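N-acetylgalactosaminyltransferase 7 (PDB 6IWR) is a glycosyltransferase family protein that pairs a GT-A-type domain, modelled with a manganese(II) ion, with a ricin-type beta-trefoil lectin domain. Local coordinates at residues I363-G368 with K448-F453; S562-D567 with I577-S582; L163-H168 with H243-V248; V152-N157 with V183-F188. One frame throughout, in Å; residues are numbered along the deposited sequence.

Contacts 3 and 4 share one sheet and lie close together, their centres 14 Å apart. Helix 160-173 supplies a segment to contact 3 and also covers strands 149-155 and 179-186 of contact 4, where Val-167 CG2 packs 3.7 Å from Leu-184 CD2. Contact 3 reaches the bound manganese ion, about 3 Å from the side chain of His-243; the side chain of Val-154, in contact 4, is about 10 Å from the bound manganese ion. Contact 1 is separate, its nearest atoms about 15 Å from those of contact 4. Contact 2, in the lectin domain, is about 42 Å from contacts 3 and 4 between nearest atoms. The four illustrate how a two-domain chain combines sheet, helix-on-sheet and disulfide-linked contacts.

Contact 1. Residues I363-G368 with K448-F453; sequences IWQCGG and KSFKWF
Gln-365, at the C-terminal end of helix 355-365, meets Lys-448, which precedes helix 450-457, and Phe-453 in its first turn. The Gln-365 carbonyl O accepts a hydrogen bond from Lys-448 N (2.6 Å, 154° at the hydrogen). The side chain, with CG anti to the carbonyl carbon (chi1 -73°), runs past the Lys-448 carbonyl: Gln-365 CB is 3.6 Å from Lys-448 O, and Gln-365 CG is 4.1 Å from Phe-453 CB. Trp-364 supplies the aromatic half. Trp-364 CD1 sits at the edge of the Phe-453 ring, 3.5 Å from Phe-453 CE1, and the five-membered ring and the phenyl are inclined at 44°. The indole NE1 is satisfied by Ser-324 O. Lys-448, more exposed, lays CD over one face of the Trp-452 ring. Both helix ends are capped: Gly-367, with positive phi, is the C-prime residue of the Schellman motif that ends helix 355-365, while Ser-449 OG accepts from Trp-452 N (3.0 Å). A disulfide from Cys-366 to Cys-447, the residue just before Lys-448, fastens the chain beside the backbone bond. The chemistry thus implies a backbone tie at one side, with a covalent link next to it, and aromatic and aliphatic packing at the other.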
loop_
_atom_site.group_PDB
_atom_site.type_symbol
_atom_site.label_atom_id
_atom_site.label_comp_id
_atom_site.label_asym_id
_atom_site.label_seq_id
_atom_site.Cartn_x
_atom_site.Cartn_y
_atom_site.Cartn_z
ATOM N N ILE A 363 29.727 19.916 -7.971
ATOM C CA ILE A 363 30.350 20.814 -7.006
ATOM C C ILE A 363 31.624 20.185 -6.455
ATOM O O ILE A 363 32.686 20.823 -6.382
ATOM C CB ILE A 363 29.375 21.159 -5.875
ATOM C CG1 ILE A 363 28.277 22.064 -6.392
ATOM C CG2 ILE A 363 30.122 21.798 -4.739
ATOM C CD1 ILE A 363 27.191 22.319 -5.364
ATOM N N TRP A 364 31.528 18.924 -6.043
ATOM C CA TRP A 364 32.638 18.297 -5.347
ATOM C C TRP A 364 33.799 18.032 -6.297
ATOM O O TRP A 364 34.946 18.403 -6.009
ATOM C CB TRP A 364 32.168 17.004 -4.696
ATOM C CG TRP A 364 31.604 17.152 -3.326
ATOM C CD1 TRP A 364 30.373 16.750 -2.901
ATOM C CD2 TRP A 364 32.269 17.687 -2.177
ATOM N NE1 TRP A 364 30.225 16.996 -1.568
ATOM C CE2 TRP A 364 31.367 17.577 -1.090
ATOM C CE3 TRP A 364 33.542 18.232 -1.953
ATOM C CZ2 TRP A 364 31.680 18.029 0.195
ATOM C CZ3 TRP A 364 33.864 18.664 -0.683
ATOM C CH2 TRP A 364 32.935 18.557 0.384
ATOM N N GLN A 365 33.524 17.395 -7.435
ATOM C CA GLN A 365 34.588 16.986 -8.332
ATOM C C GLN A 365 35.209 18.145 -9.088
ATOM O O GLN A 365 36.303 17.989 -9.637
ATOM C CB GLN A 365 34.073 15.949 -9.317
ATOM C CG GLN A 365 33.850 14.596 -8.681
ATOM C CD GLN A 365 33.155 13.653 -9.622
ATOM O OE1 GLN A 365 33.735 13.229 -10.627
ATOM N NE2 GLN A 365 31.896 13.337 -9.322
ATOM N N CYS A 366 34.572 19.307 -9.119
ATOM C CA CYS A 366 35.141 20.433 -9.835
ATOM C C CYS A 366 35.700 21.477 -8.893
ATOM O O CYS A 366 35.897 22.625 -9.304
ATOM C CB CYS A 366 34.114 21.045 -10.786
ATOM S SG CYS A 366 33.468 19.800 -11.962
ATOM N N GLY A 367 35.967 21.105 -7.646
ATOM C CA GLY A 367 36.699 21.975 -6.757
ATOM C C GLY A 367 35.892 22.714 -5.716
ATOM O O GLY A 367 36.477 23.450 -4.919
ATOM N N GLY A 368 34.575 22.531 -5.673
ATOM C CA GLY A 368 33.743 23.168 -4.682
ATOM C C GLY A 368 33.574 22.305 -3.450
ATOM O O GLY A 368 34.265 21.303 -3.259
ATOM N N LYS A 448 37.972 16.481 -11.000
ATOM C CA LYS A 448 38.551 15.291 -10.410
ATOM C C LYS A 448 37.707 14.046 -10.693
ATOM O O LYS A 448 36.539 14.109 -11.090
ATOM C CB LYS A 448 38.705 15.485 -8.911
ATOM C CG LYS A 448 39.557 16.663 -8.561
ATOM C CD LYS A 448 40.070 16.566 -7.143
ATOM C CE LYS A 448 39.868 17.892 -6.411
ATOM N NZ LYS A 448 40.990 18.109 -5.471
ATOM N N SER A 449 38.332 12.895 -10.467
ATOM C CA SER A 449 37.752 11.605 -10.803
ATOM C C SER A 449 36.708 11.179 -9.774
ATOM O O SER A 449 36.762 11.551 -8.597
ATOM C CB SER A 449 38.840 10.542 -10.868
ATOM O OG SER A 449 39.408 10.394 -9.574
ATOM N N PHE A 450 35.753 10.371 -10.222
ATOM C CA PHE A 450 34.822 9.848 -9.248
ATOM C C PHE A 450 35.532 8.942 -8.252
ATOM O O PHE A 450 35.038 8.736 -7.137
ATOM C CB PHE A 450 33.673 9.127 -9.945
ATOM C CG PHE A 450 32.482 8.895 -9.044
ATOM C CD1 PHE A 450 31.659 9.938 -8.676
ATOM C CD2 PHE A 450 32.220 7.640 -8.539
ATOM C CE1 PHE A 450 30.586 9.737 -7.837
ATOM C CE2 PHE A 450 31.152 7.427 -7.697
ATOM C CZ PHE A 450 30.326 8.472 -7.358
ATOM N N LYS A 451 36.690 8.411 -8.623
ATOM C CA LYS A 451 37.441 7.553 -7.718
ATOM C C LYS A 451 38.018 8.366 -6.548
ATOM O O LYS A 451 37.930 7.957 -5.380
ATOM C CB LYS A 451 38.522 6.832 -8.534
ATOM C CG LYS A 451 39.177 5.614 -7.900
ATOM C CD LYS A 451 38.159 4.600 -7.398
ATOM C CE LYS A 451 38.824 3.549 -6.502
ATOM N NZ LYS A 451 37.836 2.647 -5.854
ATOM N N TRP A 452 38.594 9.542 -6.840
ATOM C CA TRP A 452 38.972 10.462 -5.762
ATOM C C TRP A 452 37.775 10.763 -4.876
ATOM O O TRP A 452 37.833 10.621 -3.650
ATOM C CB TRP A 452 39.555 11.756 -6.336
ATOM C CG TRP A 452 39.683 12.865 -5.330
ATOM C CD1 TRP A 452 40.768 13.155 -4.531
ATOM C CD2 TRP A 452 38.688 13.841 -5.018
ATOM N NE1 TRP A 452 40.496 14.246 -3.742
ATOM C CE2 TRP A 452 39.220 14.677 -4.012
ATOM C CE3 TRP A 452 37.381 14.065 -5.463
ATOM C CZ2 TRP A 452 38.489 15.733 -3.457
ATOM C CZ3 TRP A 452 36.663 15.118 -4.916
ATOM C CH2 TRP A 452 37.219 15.942 -3.929
ATOM N N PHE A 453 36.674 11.166 -5.490
ATOM C CA PHE A 453 35.489 11.534 -4.725
ATOM C C PHE A 453 35.085 10.425 -3.757
ATOM O O PHE A 453 34.824 10.689 -2.578
ATOM C CB PHE A 453 34.361 11.868 -5.693
ATOM C CG PHE A 453 33.054 12.157 -5.041
ATOM C CD1 PHE A 453 32.874 13.317 -4.294
ATOM C CD2 PHE A 453 31.980 11.281 -5.208
ATOM C CE1 PHE A 453 31.640 13.598 -3.727
ATOM C CE2 PHE A 453 30.744 11.545 -4.629
ATOM C CZ PHE A 453 30.569 12.708 -3.889
#

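Contact 2. Residues S562-D567 with I577-S582; sequences SGKCLD and ISNCDS
Ser-578 OG donates to Asp-567 OD2 across 2.7 Å, using the anti lone pair of that oxygen. Ser-578 holds its OG between the backbone N and the carbonyl carbon (chi1 48°), which turns the hydroxyl toward the carboxylate. Its backbone is gripped as well: Cys-565 N reaches Ser-578 O at 2.9 Å, and Ser-578 N returns a bond to Cys-565 O at 3.1 Å, making these two residues an antiparallel hydrogen-bonded pair. A disulfide then joins Cys-565 SG to Cys-580 SG, with a torsion of 98° about the S-S bond, and so fastens the chain just past the end of strand 575-578 to strand 565-568. Leu-566 and Ile-577, the adjoining non-hydrogen-bonded pair, lie on the sheet face away from Cys-565 and Ser-578. Their side chains cross at about a right angle, Leu-566 CD1 meeting Ile-577 CG2 at 3.9 Å. Lys-564, beside the strand pair, lays its extended chain along the backbone of Ser-578, with Lys-564 CB 3.2 Å from Ser-578 O. Nearby, Trp-589 NE1 bonds to Leu-566 O and Gln-587 packs on Cys-565. This disulfide-bonded hairpin, flanked by the Gln-587 and Trp-589 of a QxW sequence, is typical of a ricin-type beta-trefoil repeat.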
loop_
_atom_site.group_PDB
_atom_site.type_symbol
_atom_site.label_atom_id
_atom_site.label_comp_id
_atom_site.label_asym_id
_atom_site.label_seq_id
_atom_site.Cartn_x
_atom_site.Cartn_y
_atom_site.Cartn_z
ATOM N N SER A 562 19.123 -26.825 -0.246
ATOM C CA SER A 562 18.514 -28.082 -0.664
ATOM C C SER A 562 19.131 -28.474 -1.997
ATOM O O SER A 562 20.027 -27.814 -2.520
ATOM C CB SER A 562 16.994 -27.972 -0.792
ATOM O OG SER A 562 16.552 -27.204 -1.903
ATOM N N GLY A 563 18.632 -29.513 -2.639
ATOM C CA GLY A 563 19.112 -29.757 -3.976
ATOM C C GLY A 563 18.147 -29.269 -5.043
ATOM O O GLY A 563 18.392 -29.479 -6.207
ATOM N N LYS A 564 17.055 -28.607 -4.621
ATOM C CA LYS A 564 15.813 -28.585 -5.392
ATOM C C LYS A 564 15.837 -27.573 -6.539
ATOM O O LYS A 564 16.616 -26.611 -6.549
ATOM C CB LYS A 564 14.634 -28.319 -4.449
ATOM C CG LYS A 564 14.417 -29.466 -3.436
ATOM C CD LYS A 564 13.307 -29.129 -2.464
ATOM C CE LYS A 564 12.969 -30.245 -1.528
ATOM N NZ LYS A 564 11.985 -29.751 -0.530
ATOM N N CYS A 565 14.981 -27.832 -7.530
ATOM C CA CYS A 565 14.823 -27.049 -8.752
ATOM C C CYS A 565 13.650 -26.062 -8.635
ATOM O O CYS A 565 12.630 -26.340 -8.004
ATOM C CB CYS A 565 14.592 -27.987 -9.943
ATOM S SG CYS A 565 16.032 -28.696 -10.722
ATOM N N LEU A 566 13.819 -24.874 -9.205
ATOM C CA LEU A 566 12.668 -23.991 -9.315
ATOM C C LEU A 566 11.595 -24.700 -10.145
ATOM O O LEU A 566 11.895 -25.306 -11.175
ATOM C CB LEU A 566 13.086 -22.647 -9.929
ATOM C CG LEU A 566 12.110 -21.483 -9.672
ATOM C CD1 LEU A 566 11.768 -21.402 -8.190
ATOM C CD2 LEU A 566 12.625 -20.146 -10.153
ATOM N N ASP A 567 10.348 -24.685 -9.677
ATOM C CA ASP A 567 9.261 -25.391 -10.359
ATOM C C ASP A 567 8.048 -24.475 -10.387
ATOM O O ASP A 567 7.986 -23.476 -9.667
ATOM C CB ASP A 567 8.897 -26.734 -9.665
ATOM C CG ASP A 567 8.271 -27.795 -10.625
ATOM O OD1 ASP A 567 7.842 -27.480 -11.772
ATOM O OD2 ASP A 567 8.225 -28.980 -10.198
ATOM N N ILE A 577 9.695 -24.728 -5.221
ATOM C CA ILE A 577 10.856 -25.575 -5.495
ATOM C C ILE A 577 10.512 -27.014 -5.127
ATOM O O ILE A 577 9.939 -27.274 -4.066
ATOM C CB ILE A 577 12.126 -25.118 -4.746
ATOM C CG1 ILE A 577 11.901 -25.102 -3.239
ATOM C CG2 ILE A 577 12.590 -23.767 -5.208
ATOM C CD1 ILE A 577 13.170 -24.849 -2.462
ATOM N N SER A 578 10.860 -27.946 -6.003
ATOM C CA SER A 578 10.614 -29.361 -5.780
ATOM C C SER A 578 11.853 -30.137 -6.218
ATOM O O SER A 578 12.799 -29.558 -6.750
ATOM C CB SER A 578 9.373 -29.815 -6.534
ATOM O OG SER A 578 9.447 -29.334 -7.851
ATOM N N ASN A 579 11.862 -31.456 -5.979
ATOM C CA ASN A 579 13.038 -32.283 -6.265
ATOM C C ASN A 579 13.329 -32.308 -7.759
ATOM O O ASN A 579 12.428 -32.540 -8.564
ATOM C CB ASN A 579 12.815 -33.704 -5.757
ATOM C CG ASN A 579 12.971 -33.806 -4.272
ATOM O OD1 ASN A 579 14.067 -33.669 -3.752
ATOM N ND2 ASN A 579 11.879 -34.037 -3.573
ATOM N N CYS A 580 14.584 -32.085 -8.141
ATOM C CA CYS A 580 14.874 -31.931 -9.564
ATOM C C CYS A 580 14.451 -33.174 -10.320
ATOM O O CYS A 580 14.775 -34.298 -9.925
ATOM C CB CYS A 580 16.358 -31.639 -9.823
ATOM S SG CYS A 580 16.935 -29.962 -9.389
ATOM N N ASP A 581 13.724 -32.962 -11.409
ATOM C CA ASP A 581 13.293 -34.015 -12.314
ATOM C C ASP A 581 13.437 -33.512 -13.748
ATOM O O ASP A 581 12.811 -32.517 -14.131
ATOM C CB ASP A 581 11.849 -34.418 -12.018
ATOM C CG ASP A 581 11.361 -35.532 -12.918
ATOM O OD1 ASP A 581 11.975 -35.796 -13.982
ATOM O OD2 ASP A 581 10.357 -36.156 -12.539
ATOM N N SER A 582 14.262 -34.197 -14.542
ATOM C CA SER A 582 14.570 -33.730 -15.890
ATOM C C SER A 582 13.419 -33.883 -16.860
ATOM O O SER A 582 13.451 -33.280 -17.942
ATOM C CB SER A 582 15.764 -34.480 -16.465
ATOM O OG SER A 582 16.636 -34.844 -15.415
#

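Contact 3. Residues L163-H168 with H243-V248; sequences LMRTVH and HCEVAV
In the GT-A domain, helix 160-173 packs on the short strand 244-246, and Thr-166 and Cys-244 form the centre of the meeting. The two short segments run nearly parallel, their axes 16° apart and 6.9 Å at closest approach. Thr-166 keeps OG1 anti to the carbonyl carbon and beside its own backbone N (chi1 -46°), a position from which it accepts from Cys-244 N (3.3 Å) while also bonding back to Thr-162 O in the preceding turn of the helix. Thr-166 CA comes up to Cys-244 O as a CA-H...O contact of 3.1 Å, and the methyl CG2 of Thr-166 touches Cys-244 CB at 4.0 Å. Just before the strand, His-243 and Asp-241 match the DxH motif of this family, and the His-243 side chain is about 3 Å from the bound manganese ion; strand 376-382 pairs with 244-246. One residue on in the strand and one back in the helix, Glu-245 and Arg-165 form a long salt bridge, Arg-165 NE to Glu-245 OE2 at 3.8 Å, with guanidinium and carboxylate planes 55° apart. Each charge has a further partner: Arg-165 NH1 bonds to Ser-120 OG and NH2 to Ser-124 O, while Glu-245 OE1 makes a salt bridge to Arg-127 NE.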
loop_
_atom_site.group_PDB
_atom_site.type_symbol
_atom_site.label_atom_id
_atom_site.label_comp_id
_atom_site.label_asym_id
_atom_site.label_seq_id
_atom_site.Cartn_x
_atom_site.Cartn_y
_atom_site.Cartn_z
ATOM N N LEU A 163 1.490 27.627 0.535
ATOM C CA LEU A 163 2.376 28.454 -0.279
ATOM C C LEU A 163 2.660 29.782 0.410
ATOM O O LEU A 163 3.817 30.220 0.486
ATOM C CB LEU A 163 1.757 28.697 -1.659
ATOM C CG LEU A 163 2.508 29.685 -2.564
ATOM C CD1 LEU A 163 3.973 29.280 -2.631
ATOM C CD2 LEU A 163 1.901 29.772 -3.974
ATOM N N MET A 164 1.615 30.427 0.936
ATOM C CA MET A 164 1.811 31.759 1.486
ATOM C C MET A 164 2.474 31.695 2.858
ATOM O O MET A 164 3.128 32.666 3.273
ATOM C CB MET A 164 0.484 32.517 1.538
ATOM C CG MET A 164 -0.082 32.944 0.176
ATOM S SD MET A 164 1.088 33.568 -1.070
ATOM C CE MET A 164 1.915 34.843 -0.181
ATOM N N ARG A 165 2.363 30.561 3.557
ATOM C CA ARG A 165 3.063 30.449 4.833
ATOM C C ARG A 165 4.562 30.301 4.615
ATOM O O ARG A 165 5.360 30.823 5.405
ATOM C CB ARG A 165 2.507 29.292 5.662
ATOM C CG ARG A 165 3.137 29.142 7.067
ATOM C CD ARG A 165 2.163 28.514 8.113
ATOM N NE ARG A 165 1.491 27.344 7.558
ATOM C CZ ARG A 165 0.183 27.212 7.381
ATOM N NH1 ARG A 165 -0.276 26.095 6.825
ATOM N NH2 ARG A 165 -0.669 28.158 7.767
ATOM N N THR A 166 4.971 29.612 3.541
ATOM C CA THR A 166 6.390 29.574 3.201
ATOM C C THR A 166 6.934 30.990 3.080
ATOM O O THR A 166 7.909 31.370 3.743
ATOM C CB THR A 166 6.606 28.850 1.876
ATOM O OG1 THR A 166 5.860 27.630 1.838
ATOM C CG2 THR A 166 8.092 28.565 1.665
ATOM N N VAL A 167 6.279 31.780 2.221
ATOM C CA VAL A 167 6.673 33.156 1.968
ATOM C C VAL A 167 6.597 33.983 3.244
ATOM O O VAL A 167 7.546 34.697 3.599
ATOM C CB VAL A 167 5.802 33.751 0.842
ATOM C CG1 VAL A 167 6.021 35.263 0.731
ATOM C CG2 VAL A 167 6.123 33.071 -0.500
ATOM N N HIS A 168 5.452 33.943 3.930
ATOM C CA HIS A 168 5.347 34.679 5.188
ATOM C C HIS A 168 6.503 34.312 6.107
ATOM O O HIS A 168 7.181 35.184 6.665
ATOM C CB HIS A 168 4.002 34.400 5.880
ATOM C CG HIS A 168 2.880 35.280 5.415
ATOM N ND1 HIS A 168 2.395 36.336 6.159
ATOM C CD2 HIS A 168 2.142 35.256 4.279
ATOM C CE1 HIS A 168 1.412 36.924 5.501
ATOM N NE2 HIS A 168 1.232 36.285 4.359
ATOM N N HIS A 243 6.316 24.279 0.283
ATOM C CA HIS A 243 5.673 23.865 1.524
ATOM C C HIS A 243 6.743 23.772 2.619
ATOM O O HIS A 243 7.022 22.712 3.179
ATOM C CB HIS A 243 4.917 22.543 1.331
ATOM C CG HIS A 243 5.542 21.632 0.311
ATOM N ND1 HIS A 243 5.027 21.466 -0.954
ATOM C CD2 HIS A 243 6.667 20.872 0.363
ATOM C CE1 HIS A 243 5.800 20.634 -1.633
ATOM N NE2 HIS A 243 6.803 20.257 -0.856
ATOM N N CYS A 244 7.350 24.922 2.934
ATOM C CA CYS A 244 8.425 25.010 3.915
ATOM C C CYS A 244 8.133 26.087 4.957
ATOM O O CYS A 244 7.399 27.051 4.704
ATOM C CB CYS A 244 9.767 25.318 3.233
ATOM S SG CYS A 244 10.261 24.026 2.121
ATOM N N GLU A 245 8.742 25.913 6.137
ATOM C CA GLU A 245 8.726 26.920 7.201
ATOM C C GLU A 245 10.142 27.042 7.747
ATOM O O GLU A 245 10.667 26.125 8.390
ATOM C CB GLU A 245 7.733 26.578 8.315
ATOM C CG GLU A 245 6.292 26.761 7.904
ATOM C CD GLU A 245 5.305 26.376 9.005
ATOM O OE1 GLU A 245 5.290 27.046 10.058
ATOM O OE2 GLU A 245 4.550 25.394 8.823
ATOM N N VAL A 246 10.746 28.155 7.489
ATOM C CA VAL A 246 12.141 28.386 7.828
ATOM C C VAL A 246 12.277 28.660 9.326
ATOM O O VAL A 246 11.461 29.385 9.916
ATOM C CB VAL A 246 12.620 29.567 6.972
ATOM C CG1 VAL A 246 12.569 30.850 7.772
ATOM C CG2 VAL A 246 13.967 29.285 6.358
ATOM N N ALA A 247 13.301 28.079 9.967
ATOM C CA ALA A 247 13.552 28.265 11.402
ATOM C C ALA A 247 14.093 29.669 11.709
ATOM O O ALA A 247 14.384 30.457 10.806
ATOM C CB ALA A 247 14.543 27.230 11.897
ATOM N N VAL A 248 14.277 29.989 13.010
ATOM C CA VAL A 248 14.748 31.339 13.337
ATOM C C VAL A 248 16.260 31.380 13.221
ATOM O O VAL A 248 16.961 30.423 13.569
ATOM C CB VAL A 248 14.266 31.842 14.726
ATOM C CG1 VAL A 248 12.932 31.241 15.139
ATOM C CG2 VAL A 248 15.337 31.734 15.810
#

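Contact 4. Residues V152-N157 with V183-F188; sequences VIVFHN and VLIDDF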
loop_
_atom_site.group_PDB
_atom_site.type_symbol
_atom_site.label_atom_id
_atom_site.label_comp_id
_atom_site.label_asym_id
_atom_site.label_seq_id
_atom_site.Cartn_x
_atom_site.Cartn_y
_atom_site.Cartn_z
ATOM N N VAL A 152 14.046 31.490 -4.324
ATOM C CA VAL A 152 13.155 31.085 -5.400
ATOM C C VAL A 152 12.368 29.878 -4.924
ATOM O O VAL A 152 12.933 28.950 -4.337
ATOM C CB VAL A 152 13.910 30.804 -6.713
ATOM C CG1 VAL A 152 15.242 31.570 -6.761
ATOM C CG2 VAL A 152 14.140 29.396 -6.857
ATOM N N ILE A 153 11.058 29.938 -5.116
ATOM C CA ILE A 153 10.120 28.889 -4.755
ATOM C C ILE A 153 9.427 28.490 -6.049
ATOM O O ILE A 153 8.699 29.296 -6.646
ATOM C CB ILE A 153 9.092 29.356 -3.712
ATOM C CG1 ILE A 153 9.774 29.824 -2.444
ATOM C CG2 ILE A 153 8.107 28.231 -3.373
ATOM C CD1 ILE A 153 8.859 30.596 -1.587
ATOM N N VAL A 154 9.667 27.277 -6.488
ATOM C CA VAL A 154 8.962 26.703 -7.620
ATOM C C VAL A 154 7.713 26.022 -7.086
ATOM O O VAL A 154 7.778 25.267 -6.113
ATOM C CB VAL A 154 9.870 25.717 -8.376
ATOM C CG1 VAL A 154 9.079 24.974 -9.453
ATOM C CG2 VAL A 154 11.079 26.455 -8.943
ATOM N N PHE A 155 6.562 26.308 -7.676
ATOM C CA PHE A 155 5.354 25.658 -7.211
ATOM C C PHE A 155 4.524 25.181 -8.391
ATOM O O PHE A 155 4.637 25.687 -9.514
ATOM C CB PHE A 155 4.535 26.574 -6.290
ATOM C CG PHE A 155 3.854 27.703 -6.994
ATOM C CD1 PHE A 155 2.569 27.547 -7.503
ATOM C CD2 PHE A 155 4.481 28.930 -7.115
ATOM C CE1 PHE A 155 1.922 28.585 -8.139
ATOM C CE2 PHE A 155 3.840 29.987 -7.760
ATOM C CZ PHE A 155 2.560 29.807 -8.286
ATOM N N HIS A 156 3.709 24.161 -8.114
ATOM C CA HIS A 156 2.720 23.657 -9.064
ATOM C C HIS A 156 1.487 23.274 -8.258
ATOM O O HIS A 156 1.537 22.330 -7.466
ATOM C CB HIS A 156 3.267 22.464 -9.862
ATOM C CG HIS A 156 2.244 21.781 -10.723
ATOM N ND1 HIS A 156 1.918 22.221 -11.991
ATOM C CD2 HIS A 156 1.470 20.694 -10.491
ATOM C CE1 HIS A 156 0.979 21.442 -12.497
ATOM N NE2 HIS A 156 0.693 20.506 -11.609
ATOM N N ASN A 157 0.397 24.012 -8.439
ATOM C CA ASN A 157 -0.901 23.665 -7.865
ATOM C C ASN A 157 -0.882 23.605 -6.344
ATOM O O ASN A 157 -1.758 22.986 -5.735
ATOM C CB ASN A 157 -1.418 22.348 -8.440
ATOM C CG ASN A 157 -2.056 22.532 -9.801
ATOM O OD1 ASN A 157 -2.222 23.666 -10.282
ATOM N ND2 ASN A 157 -2.434 21.424 -10.430
ATOM N N VAL A 183 11.209 35.161 -5.502
ATOM C CA VAL A 183 10.736 34.860 -6.849
ATOM C C VAL A 183 9.954 33.554 -6.804
ATOM O O VAL A 183 10.532 32.487 -6.558
ATOM C CB VAL A 183 11.910 34.762 -7.835
ATOM C CG1 VAL A 183 11.445 34.155 -9.167
ATOM C CG2 VAL A 183 12.540 36.118 -8.040
ATOM N N LEU A 184 8.644 33.624 -7.022
ATOM C CA LEU A 184 7.842 32.414 -7.147
ATOM C C LEU A 184 7.803 32.038 -8.619
ATOM O O LEU A 184 7.589 32.902 -9.475
ATOM C CB LEU A 184 6.426 32.608 -6.603
ATOM C CG LEU A 184 6.224 33.309 -5.255
ATOM C CD1 LEU A 184 4.736 33.571 -5.036
ATOM C CD2 LEU A 184 6.831 32.551 -4.051
ATOM N N ILE A 185 8.061 30.768 -8.912
ATOM C CA ILE A 185 8.025 30.244 -10.274
ATOM C C ILE A 185 6.831 29.310 -10.379
ATOM O O ILE A 185 6.837 28.199 -9.830
ATOM C CB ILE A 185 9.315 29.510 -10.660
ATOM C CG1 ILE A 185 10.521 30.426 -10.549
ATOM C CG2 ILE A 185 9.187 28.987 -12.085
ATOM C CD1 ILE A 185 10.600 31.435 -11.638
ATOM N N ASP A 186 5.817 29.759 -11.106
ATOM C CA ASP A 186 4.621 28.968 -11.369
ATOM C C ASP A 186 4.912 28.015 -12.512
ATOM O O ASP A 186 5.061 28.453 -13.657
ATOM C CB ASP A 186 3.468 29.888 -11.742
ATOM C CG ASP A 186 2.178 29.150 -11.894
ATOM O OD1 ASP A 186 2.211 27.909 -12.073
ATOM O OD2 ASP A 186 1.130 29.822 -11.809
ATOM N N ASP A 187 4.990 26.720 -12.225
ATOM C CA ASP A 187 5.224 25.749 -13.295
ATOM C C ASP A 187 3.902 25.228 -13.860
ATOM O O ASP A 187 3.586 24.037 -13.796
ATOM C CB ASP A 187 6.089 24.600 -12.808
ATOM C CG ASP A 187 6.713 23.836 -13.949
ATOM O OD1 ASP A 187 6.973 24.472 -14.998
ATOM O OD2 ASP A 187 6.920 22.610 -13.799
ATOM N N PHE A 188 3.116 26.160 -14.407
ATOM C CA PHE A 188 1.975 25.816 -15.254
ATOM C C PHE A 188 0.805 25.249 -14.442
ATOM O O PHE A 188 0.155 24.298 -14.867
ATOM C CB PHE A 188 2.394 24.831 -16.351
ATOM C CG PHE A 188 1.553 24.909 -17.575
ATOM C CD1 PHE A 188 1.348 26.126 -18.200
ATOM C CD2 PHE A 188 0.965 23.777 -18.108
ATOM C CE1 PHE A 188 0.560 26.215 -19.337
ATOM C CE2 PHE A 188 0.178 23.853 -19.251
ATOM C CZ PHE A 188 -0.023 25.070 -19.863
#
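Val-152 to Phe-155 and Val-183 to Asp-186 pair as parallel strands of a beta-alpha-beta unit, in which helix 160-173 makes the connection; the unit belongs to the GT-A domain. The backbone bonds alternate between the two strands: Ile-153 N to Val-183 O, Ile-185 N to Ile-153 O (2.8 Å), Phe-155 N to Ile-185 O, and Asp-187 N to Phe-155 O (2.9 Å), the last nearly straight at 176° about the hydrogen. Between them, Val-152 CA, Leu-184 CA and Val-154 CA make CA-H...O contacts with the carbonyls opposite.

Apolar packing occurs on both faces. On the face covered by helix 160-173, Ile-153 and Leu-184 lie side by side and point the same way, Ile-153 CD1 at 3.7 Å from Leu-184 CD2. On the other face Val-154 CG2 rests 3.9 Å from Ile-185 CB.

Phe-155 adds an aromatic contact. With CG between the backbone N and the carbonyl carbon (chi1 72°), its ring swings over to the neighbouring strand, where Asp-186 CA sits over one face in a CH-pi contact and Leu-184 CB at the edge. The Asp-186 carboxylate bonds to Ser-189 OG and forms a salt bridge with Arg-213.

Past the strand ends, His-156 ND1 donates to Asp-187 O across 3.1 Å, approaching from above the plane of that carbonyl.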